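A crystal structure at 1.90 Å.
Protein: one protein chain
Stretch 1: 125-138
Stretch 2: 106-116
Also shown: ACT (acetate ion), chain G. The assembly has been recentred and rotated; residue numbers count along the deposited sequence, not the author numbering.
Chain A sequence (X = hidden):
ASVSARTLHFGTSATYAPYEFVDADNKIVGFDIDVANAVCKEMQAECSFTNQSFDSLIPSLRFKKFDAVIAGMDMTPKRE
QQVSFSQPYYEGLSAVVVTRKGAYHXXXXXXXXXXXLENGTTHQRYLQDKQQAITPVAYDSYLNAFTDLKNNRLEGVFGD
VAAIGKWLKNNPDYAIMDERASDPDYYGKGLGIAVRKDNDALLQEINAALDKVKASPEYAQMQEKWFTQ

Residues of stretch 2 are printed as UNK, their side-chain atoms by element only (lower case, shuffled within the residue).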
ATOM      1  N   ARG A 125      17.399 -14.960  17.420  1.00 16.04           N
ATOM      2  CA  ARG A 125      18.207 -13.981  18.141  1.00 17.46           C
ATOM      3  C   ARG A 125      17.497 -13.527  19.417  1.00 17.52           C
ATOM      4  O   ARG A 125      18.112 -13.483  20.492  1.00 18.12           O
ATOM      5  CB  ARG A 125      18.569 -12.789  17.248  1.00 18.22           C
ATOM      6  CG  ARG A 125      19.665 -11.907  17.836  1.00 22.12           C
ATOM      7  CD  ARG A 125      20.181 -10.871  16.827  1.00 26.17           C
ATOM      8  NE  ARG A 125      19.268  -9.737  16.636  1.00 27.01           N
ATOM      9  CZ  ARG A 125      19.283  -8.620  17.362  1.00 29.21           C
ATOM     10  NH1 ARG A 125      20.147  -8.473  18.362  1.00 28.90           N
ATOM     11  NH2 ARG A 125      18.421  -7.644  17.091  1.00 29.57           N
ATOM     12  N   TYR A 126      16.204 -13.222  19.302  1.00 16.15           N
ATOM     13  CA  TYR A 126      15.409 -12.847  20.471  1.00 16.62           C
ATOM     14  C   TYR A 126      15.464 -13.891  21.583  1.00 17.03           C
ATOM     15  O   TYR A 126      15.759 -13.539  22.730  1.00 17.54           O
ATOM     16  CB  TYR A 126      13.940 -12.506  20.131  1.00 15.68           C
ATOM     17  CG  TYR A 126      13.133 -12.280  21.393  1.00 17.05           C
ATOM     18  CD1 TYR A 126      13.228 -11.081  22.106  1.00 18.92           C
ATOM     19  CD2 TYR A 126      12.338 -13.291  21.913  1.00 18.23           C
ATOM     20  CE1 TYR A 126      12.518 -10.888  23.291  1.00 20.38           C
ATOM     21  CE2 TYR A 126      11.630 -13.113  23.093  1.00 19.00           C
ATOM     22  CZ  TYR A 126      11.729 -11.915  23.777  1.00 19.79           C
ATOM     23  OH  TYR A 126      11.027 -11.754  24.943  1.00 21.65           O
ATOM     24  N   LEU A 127      15.154 -15.154  21.263  1.00 16.66           N
ATOM     25  CA  LEU A 127      15.143 -16.201  22.302  1.00 17.96           C
ATOM     26  C   LEU A 127      16.511 -16.419  22.923  1.00 18.70           C
ATOM     27  O   LEU A 127      16.625 -16.602  24.142  1.00 18.95           O
ATOM     28  CB  LEU A 127      14.633 -17.535  21.774  1.00 17.53           C
ATOM     29  CG  LEU A 127      13.188 -18.017  21.924  1.00 19.95           C
ATOM     30  CD1 LEU A 127      13.231 -19.530  22.210  1.00 20.32           C
ATOM     31  CD2 LEU A 127      12.355 -17.307  22.999  1.00 20.37           C
ATOM     32  N   GLN A 128      17.545 -16.416  22.081  1.00 18.98           N
ATOM     33  CA  GLN A 128      18.921 -16.606  22.561  1.00 20.54           C
ATOM     34  C   GLN A 128      19.350 -15.502  23.513  1.00 21.43           C
ATOM     35  O   GLN A 128      20.053 -15.761  24.488  1.00 22.11           O
ATOM     36  CB  GLN A 128      19.907 -16.719  21.383  1.00 21.04           C
ATOM     37  CG  GLN A 128      19.888 -18.103  20.733  1.00 22.31           C
ATOM     38  CD  GLN A 128      20.709 -18.206  19.450  1.00 25.05           C
ATOM     39  OE1 GLN A 128      20.767 -19.275  18.829  1.00 26.11           O
ATOM     40  NE2 GLN A 128      21.323 -17.106  19.038  1.00 23.37           N
ATOM     41  N   ASP A 129      18.925 -14.272  23.224  1.00 20.84           N
ATOM     42  CA  ASP A 129      19.352 -13.115  24.006  1.00 22.03           C
ATOM     43  C   ASP A 129      18.503 -12.865  25.228  1.00 22.22           C
ATOM     44  O   ASP A 129      19.038 -12.581  26.304  1.00 23.47           O
ATOM     45  CB  ASP A 129      19.332 -11.851  23.157  1.00 21.87           C
ATOM     46  CG  ASP A 129      20.407 -11.839  22.104  1.00 22.71           C
ATOM     47  OD1 ASP A 129      21.298 -12.709  22.142  1.00 22.85           O
ATOM     48  OD2 ASP A 129      20.351 -10.955  21.230  1.00 23.35           O
ATOM     49  N   LYS A 130      17.185 -12.956  25.049  1.00 20.89           N
ATOM     50  CA  LYS A 130      16.233 -12.436  26.021  1.00 21.19           C
ATOM     51  C   LYS A 130      15.446 -13.502  26.779  1.00 20.67           C
ATOM     52  O   LYS A 130      14.739 -13.183  27.727  1.00 20.97           O
ATOM     53  CB  LYS A 130      15.277 -11.436  25.350  1.00 20.86           C
ATOM     54  CG  LYS A 130      15.977 -10.233  24.681  1.00 22.13           C
ATOM     55  CD  LYS A 130      16.783  -9.441  25.683  1.00 26.17           C
ATOM     56  CE  LYS A 130      17.268  -8.121  25.118  1.00 28.56           C
ATOM     57  NZ  LYS A 130      18.076  -7.430  26.152  1.00 33.17           N
ATOM     58  N   GLN A 131      15.580 -14.760  26.375  1.00 19.87           N
ATOM     59  CA  GLN A 131      14.887 -15.841  27.062  1.00 19.80           C
ATOM     60  C   GLN A 131      15.814 -17.030  27.278  1.00 20.18           C
ATOM     61  O   GLN A 131      15.537 -18.144  26.828  1.00 19.65           O
ATOM     62  CB  GLN A 131      13.625 -16.264  26.297  1.00 18.55           C
ATOM     63  CG  GLN A 131      12.590 -15.163  26.093  1.00 19.67           C
ATOM     64  CD  GLN A 131      11.933 -14.689  27.377  1.00 20.97           C
ATOM     65  OE1 GLN A 131      12.008 -15.347  28.426  1.00 22.39           O
ATOM     66  NE2 GLN A 131      11.258 -13.552  27.295  1.00 20.94           N
ATOM     67  N   GLN A 132      16.890 -16.791  28.018  1.00 21.55           N
ATOM     68  CA  GLN A 132      17.972 -17.761  28.131  1.00 22.50           C
ATOM     69  C   GLN A 132      17.667 -19.009  28.954  1.00 22.74           C
ATOM     70  O   GLN A 132      18.415 -19.983  28.887  1.00 23.09           O
ATOM     71  CB  GLN A 132      19.244 -17.073  28.625  1.00 23.98           C
ATOM     72  CG  GLN A 132      19.677 -15.951  27.691  1.00 25.00           C
ATOM     73  CD  GLN A 132      21.031 -15.374  28.032  1.00 28.63           C
ATOM     74  OE1 GLN A 132      21.587 -15.652  29.090  1.00 29.83           O
ATOM     75  NE2 GLN A 132      21.577 -14.572  27.121  1.00 30.14           N
ATOM     76  N   ALA A 133      16.575 -18.986  29.721  1.00 22.33           N
ATOM     77  CA  ALA A 133      16.160 -20.157  30.493  1.00 22.12           C
ATOM     78  C   ALA A 133      15.397 -21.162  29.619  1.00 21.17           C
ATOM     79  O   ALA A 133      15.087 -22.273  30.062  1.00 20.71           O
ATOM     80  CB  ALA A 133      15.326 -19.738  31.707  1.00 22.66           C
ATOM     81  N   ILE A 134      15.084 -20.751  28.388  1.00 19.72           N
ATOM     82  CA  ILE A 134      14.435 -21.619  27.409  1.00 19.20           C
ATOM     83  C   ILE A 134      15.486 -22.162  26.453  1.00 19.25           C
ATOM     84  O   ILE A 134      16.380 -21.429  26.028  1.00 19.78           O
ATOM     85  CB  ILE A 134      13.338 -20.868  26.604  1.00 17.89           C
ATOM     86  CG1 ILE A 134      12.317 -20.213  27.552  1.00 17.02           C
ATOM     87  CG2 ILE A 134      12.648 -21.829  25.635  1.00 17.37           C
ATOM     88  CD1 ILE A 134      11.321 -19.293  26.858  1.00 12.78           C
ATOM     89  N   THR A 135      15.382 -23.446  26.133  1.00 20.13           N
ATOM     90  CA  THR A 135      16.285 -24.074  25.179  1.00 21.00           C
ATOM     91  C   THR A 135      15.773 -23.862  23.766  1.00 20.34           C
ATOM     92  O   THR A 135      14.702 -24.371  23.404  1.00 19.61           O
ATOM     93  CB  THR A 135      16.460 -25.581  25.441  1.00 21.44           C
ATOM     94  OG1 THR A 135      17.036 -25.779  26.735  1.00 22.77           O
ATOM     95  CG2 THR A 135      17.383 -26.211  24.375  1.00 22.44           C
ATOM     96  N   PRO A 136      16.530 -23.102  22.957  1.00 20.83           N
ATOM     97  CA  PRO A 136      16.122 -22.915  21.574  1.00 20.52           C
ATOM     98  C   PRO A 136      16.613 -24.087  20.724  1.00 20.93           C
ATOM     99  O   PRO A 136      17.743 -24.569  20.906  1.00 22.42           O
ATOM    100  CB  PRO A 136      16.813 -21.604  21.177  1.00 20.68           C
ATOM    101  CG  PRO A 136      18.029 -21.505  22.092  1.00 21.61           C
ATOM    102  CD  PRO A 136      17.820 -22.448  23.256  1.00 22.04           C
ATOM    103  N   VAL A 137      15.755 -24.580  19.839  1.00 19.46           N
ATOM    104  CA  VAL A 137      16.130 -25.689  18.981  1.00 19.19           C
ATOM    105  C   VAL A 137      15.985 -25.172  17.564  1.00 18.34           C
ATOM    106  O   VAL A 137      14.890 -24.793  17.150  1.00 16.91           O
ATOM    107  CB  VAL A 137      15.235 -26.935  19.219  1.00 19.30           C
ATOM    108  CG1 VAL A 137      15.707 -28.121  18.361  1.00 19.99           C
ATOM    109  CG2 VAL A 137      15.224 -27.314  20.700  1.00 19.84           C
ATOM    110  N   ALA A 138      17.101 -25.149  16.839  1.00 18.24           N
ATOM    111  CA  ALA A 138      17.174 -24.525  15.522  1.00 18.26           C
ATOM    112  C   ALA A 138      16.831 -25.528  14.423  1.00 18.35           C
ATOM    113  O   ALA A 138      17.286 -26.680  14.456  1.00 19.16           O
ATOM    114  CB  ALA A 138      18.578 -23.958  15.295  1.00 19.20           C
ATOM    115  N   UNK A 106       3.135 -18.115  29.548  1.00 16.21           N
ATOM    116  CA  UNK A 106       4.213 -17.125  29.513  1.00 16.65           C
ATOM    117  C   UNK A 106       5.551 -17.763  29.195  1.00 16.33           C
ATOM    118  O   UNK A 106       5.735 -18.990  29.336  1.00 16.36           O
ATOM    119  o   UNK A 106       4.882 -17.308  31.851  1.00 17.61           O
ATOM    120  c   UNK A 106       3.071 -15.797  31.383  1.00 19.20           C
ATOM    121  c   UNK A 106       4.378 -16.392  30.877  1.00 17.55           C
ATOM    122  N   UNK A 107       6.505 -16.925  28.801  1.00 16.51           N
ATOM    123  CA  UNK A 107       7.891 -17.371  28.639  1.00 16.95           C
ATOM    124  C   UNK A 107       8.465 -17.994  29.913  1.00 17.55           C
ATOM    125  O   UNK A 107       9.184 -18.998  29.840  1.00 17.42           O
ATOM    126  c   UNK A 107       8.609 -15.926  26.669  1.00 17.16           C
ATOM    127  c   UNK A 107       9.012 -16.850  25.702  1.00 18.14           C
ATOM    128  c   UNK A 107       8.289 -15.375  23.938  1.00 18.02           C
ATOM    129  c   UNK A 107       8.780 -16.230  28.144  1.00 17.23           C
ATOM    130  c   UNK A 107       7.884 -14.438  24.896  1.00 18.89           C
ATOM    131  c   UNK A 107       8.052 -14.721  26.253  1.00 18.54           C
ATOM    132  c   UNK A 107       8.853 -16.580  24.348  1.00 18.06           C
ATOM    133  N   UNK A 108       8.137 -17.415  31.070  1.00 18.49           N
ATOM    134  CA  UNK A 108       8.540 -17.992  32.356  1.00 19.19           C
ATOM    135  C   UNK A 108       8.053 -19.438  32.493  1.00 18.74           C
ATOM    136  O   UNK A 108       8.782 -20.291  32.998  1.00 18.93           O
ATOM    137  c   UNK A 108       8.043 -17.141  33.526  1.00 20.34           C
ATOM    138  N   UNK A 109       6.833 -19.709  32.030  1.00 18.30           N
ATOM    139  CA  UNK A 109       6.267 -21.064  32.084  1.00 18.29           C
ATOM    140  C   UNK A 109       7.085 -22.058  31.250  1.00 17.81           C
ATOM    141  O   UNK A 109       7.056 -23.259  31.507  1.00 18.18           O
ATOM    142  o   UNK A 109       4.134 -20.154  33.688  1.00 18.55           O
ATOM    143  c   UNK A 109       4.814 -21.084  31.584  1.00 17.89           C
ATOM    144  c   UNK A 109       3.861 -20.319  32.479  1.00 19.16           C
ATOM    145  o   UNK A 109       2.815 -19.882  31.946  1.00 19.15           O
ATOM    146  N   UNK A 110       7.803 -21.552  30.252  1.00 17.19           N
ATOM    147  CA  UNK A 110       8.624 -22.395  29.383  1.00 17.38           C
ATOM    148  C   UNK A 110      10.038 -22.652  29.909  1.00 18.06           C
ATOM    149  O   UNK A 110      10.870 -23.229  29.205  1.00 17.76           O
ATOM    150  c   UNK A 110       7.320 -23.479  26.678  1.00 16.50           C
ATOM    151  c   UNK A 110       7.257 -21.064  26.009  1.00 14.83           C
ATOM    152  c   UNK A 110       7.355 -22.047  27.179  1.00 16.04           C
ATOM    153  c   UNK A 110       8.655 -21.812  27.963  1.00 16.12           C
ATOM    154  N   UNK A 111      10.306 -22.241  31.150  1.00 19.57           N
ATOM    155  CA  UNK A 111      11.631 -22.438  31.758  1.00 21.12           C
ATOM    156  C   UNK A 111      12.075 -23.911  31.642  1.00 20.99           C
ATOM    157  O   UNK A 111      11.350 -24.816  32.051  1.00 21.29           O
ATOM    158  c   UNK A 111      11.625 -21.981  33.226  1.00 22.18           C
ATOM    159  c   UNK A 111      13.018 -21.854  33.849  1.00 25.13           C
ATOM    160  n   UNK A 111      14.291 -21.819  37.485  1.00 32.09           N
ATOM    161  c   UNK A 111      14.344 -21.795  35.987  1.00 30.23           C
ATOM    162  c   UNK A 111      12.957 -21.656  35.362  1.00 28.00           C
ATOM    163  N   UNK A 112      13.254 -24.135  31.066  1.00 21.41           N
ATOM    164  CA  UNK A 112      13.819 -25.489  30.953  1.00 21.89           C
ATOM    165  C   UNK A 112      13.236 -26.321  29.822  1.00 21.15           C
ATOM    166  O   UNK A 112      13.524 -27.508  29.708  1.00 21.49           O
ATOM    167  N   UNK A 113      12.423 -25.704  28.972  1.00 20.39           N
ATOM    168  CA  UNK A 113      11.720 -26.443  27.933  1.00 19.60           C
ATOM    169  C   UNK A 113      12.317 -26.135  26.569  1.00 19.09           C
ATOM    170  O   UNK A 113      13.101 -25.184  26.418  1.00 19.24           O
ATOM    171  n   UNK A 113       8.858 -29.417  31.554  1.00 27.69           N
ATOM    172  c   UNK A 113      10.208 -26.140  27.962  1.00 19.21           C
ATOM    173  c   UNK A 113       9.515 -26.372  29.332  1.00 20.60           C
ATOM    174  c   UNK A 113       8.785 -28.018  31.083  1.00 25.52           C
ATOM    175  c   UNK A 113       9.491 -27.843  29.741  1.00 22.45           C
ATOM    176  N   UNK A 114      11.955 -26.954  25.586  1.00 19.14           N
ATOM    177  CA  UNK A 114      12.472 -26.833  24.226  1.00 18.77           C
ATOM    178  C   UNK A 114      11.490 -26.091  23.343  1.00 17.68           C
ATOM    179  O   UNK A 114      10.317 -26.469  23.247  1.00 16.73           O
ATOM    180  c   UNK A 114      14.166 -30.329  23.675  1.00 24.06           C
ATOM    181  c   UNK A 114      15.507 -30.891  24.097  1.00 26.93           C
ATOM    182  n   UNK A 114      15.850 -32.178  23.394  1.00 29.91           N
ATOM    183  c   UNK A 114      12.769 -28.217  23.630  1.00 19.79           C
ATOM    184  c   UNK A 114      13.957 -28.935  24.272  1.00 22.10           C
ATOM    185  N   UNK A 115      11.973 -25.031  22.703  1.00 16.56           N
ATOM    186  CA  UNK A 115      11.172 -24.275  21.752  1.00 16.05           C
ATOM    187  C   UNK A 115      11.878 -24.223  20.390  1.00 15.73           C
ATOM    188  O   UNK A 115      13.028 -23.797  20.285  1.00 15.29           O
ATOM    189  c   UNK A 115       9.968 -22.954  23.518  1.00 16.05           C
ATOM    190  c   UNK A 115      10.833 -22.860  22.281  1.00 15.52           C
ATOM    191  c   UNK A 115      10.108 -22.043  21.217  1.00 15.47           C
ATOM    192  N   UNK A 116      11.174 -24.686  19.356  1.00 15.73           N
ATOM    193  CA  UNK A 116      11.722 -24.725  18.008  1.00 15.65           C
ATOM    194  C   UNK A 116      11.563 -23.395  17.294  1.00 15.04           C
ATOM    195  O   UNK A 116      10.591 -22.665  17.513  1.00 15.01           O
TER
HETATM  196  C   ACT G1249      18.741 -10.342  13.077  1.00 25.58           C
HETATM  197  O   ACT G1249      19.261  -9.922  12.024  1.00 25.00           O
HETATM  198  OXT ACT G1249      18.478  -9.474  13.947  1.00 25.78           O
HETATM  199  CH3 ACT G1249      18.442 -11.798  13.277  1.00 25.35           C

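Position 106 carries three side-chain atoms: one carbon bearing an oxygen and a second carbon. That branching is Thr-106, which stays clear of stretch 1.

Position 107 has one carbon followed by a six-carbon ring with no heteroatom, hence Phe-107. Gln-131 CG sits over one ring face, 4.2 Å from the centroid and 22° off the normal, while Ile-134 CD1 approaches the edge, 3.6 Å from Phe-107 CD1. The Tyr-126 ring is oblique to it, planes at 57°.

Position 108 has a single carbon, directed away from stretch 1: Ala-108.

Position 109 shows two carbons, the second bearing two oxygens. This carboxylate is Asp-109; its N donates to Thr-106 OG1 at 3.1 Å, and Thr-106 N donates to Asp-109 OD2 at 3.0 Å, so that the two residues form a reciprocal pair of side-chain-to-backbone hydrogen bonds.

Position 110 has four carbons forked at the second, so Leu-110. Its CB meets Ile-134 CD1 at 3.8 Å.

Position 111 is an unbranched row of four carbons ending in nitrogen, Lys-111. All four chi angles are t, and although CA-to-CB points away, CG comes within 3.8 Å of Ala-133 CB.

Position 112 has no side-chain atoms: Gly-112. Its phi of 79° by itself favours glycine, and it lies within the type II turn from Leu-110 to position 113. Its N donates to Ala-133 O at 2.8 Å and 164°.

Position 113 again has four carbons in a row and a terminal nitrogen, Lys-113. Its CA-to-CB bond points away from stretch 1; the backbone O accepts from Thr-135 N at 2.9 Å.

Position 114 repeats that pattern, Lys-114. Its CB packs 3.9 Å from Val-137 CG2, on the face shared with Thr-135, but the chain's end leads away.

Position 115 has one carbon carrying two more, Val-115. Its CG2 lies 3.6 Å from Ile-134 CG2, and its CB 4.1 Å from Leu-127 CD1.

Position 116 lacks side-chain atoms: Gly-116. Its CA lies 3.3 Å from Val-137 O, a CA-H...O contact.

The contact therefore combines a parallel backbone ladder with an apolar cluster. Val-115 N donates to Thr-135 O and Val-115 O accepts from Val-137 N, both at 2.9 Å, so one residue bonds to two positions on the partner strand, as parallel pairing requires. Beside this ladder, Leu-127 and Ile-134 each touch both Phe-107 and Val-115, joining helix, turn and strand. Together the stretches bury 643 Å², both sides summed.

Stretch 2 106-116: TFADLKGKKVG
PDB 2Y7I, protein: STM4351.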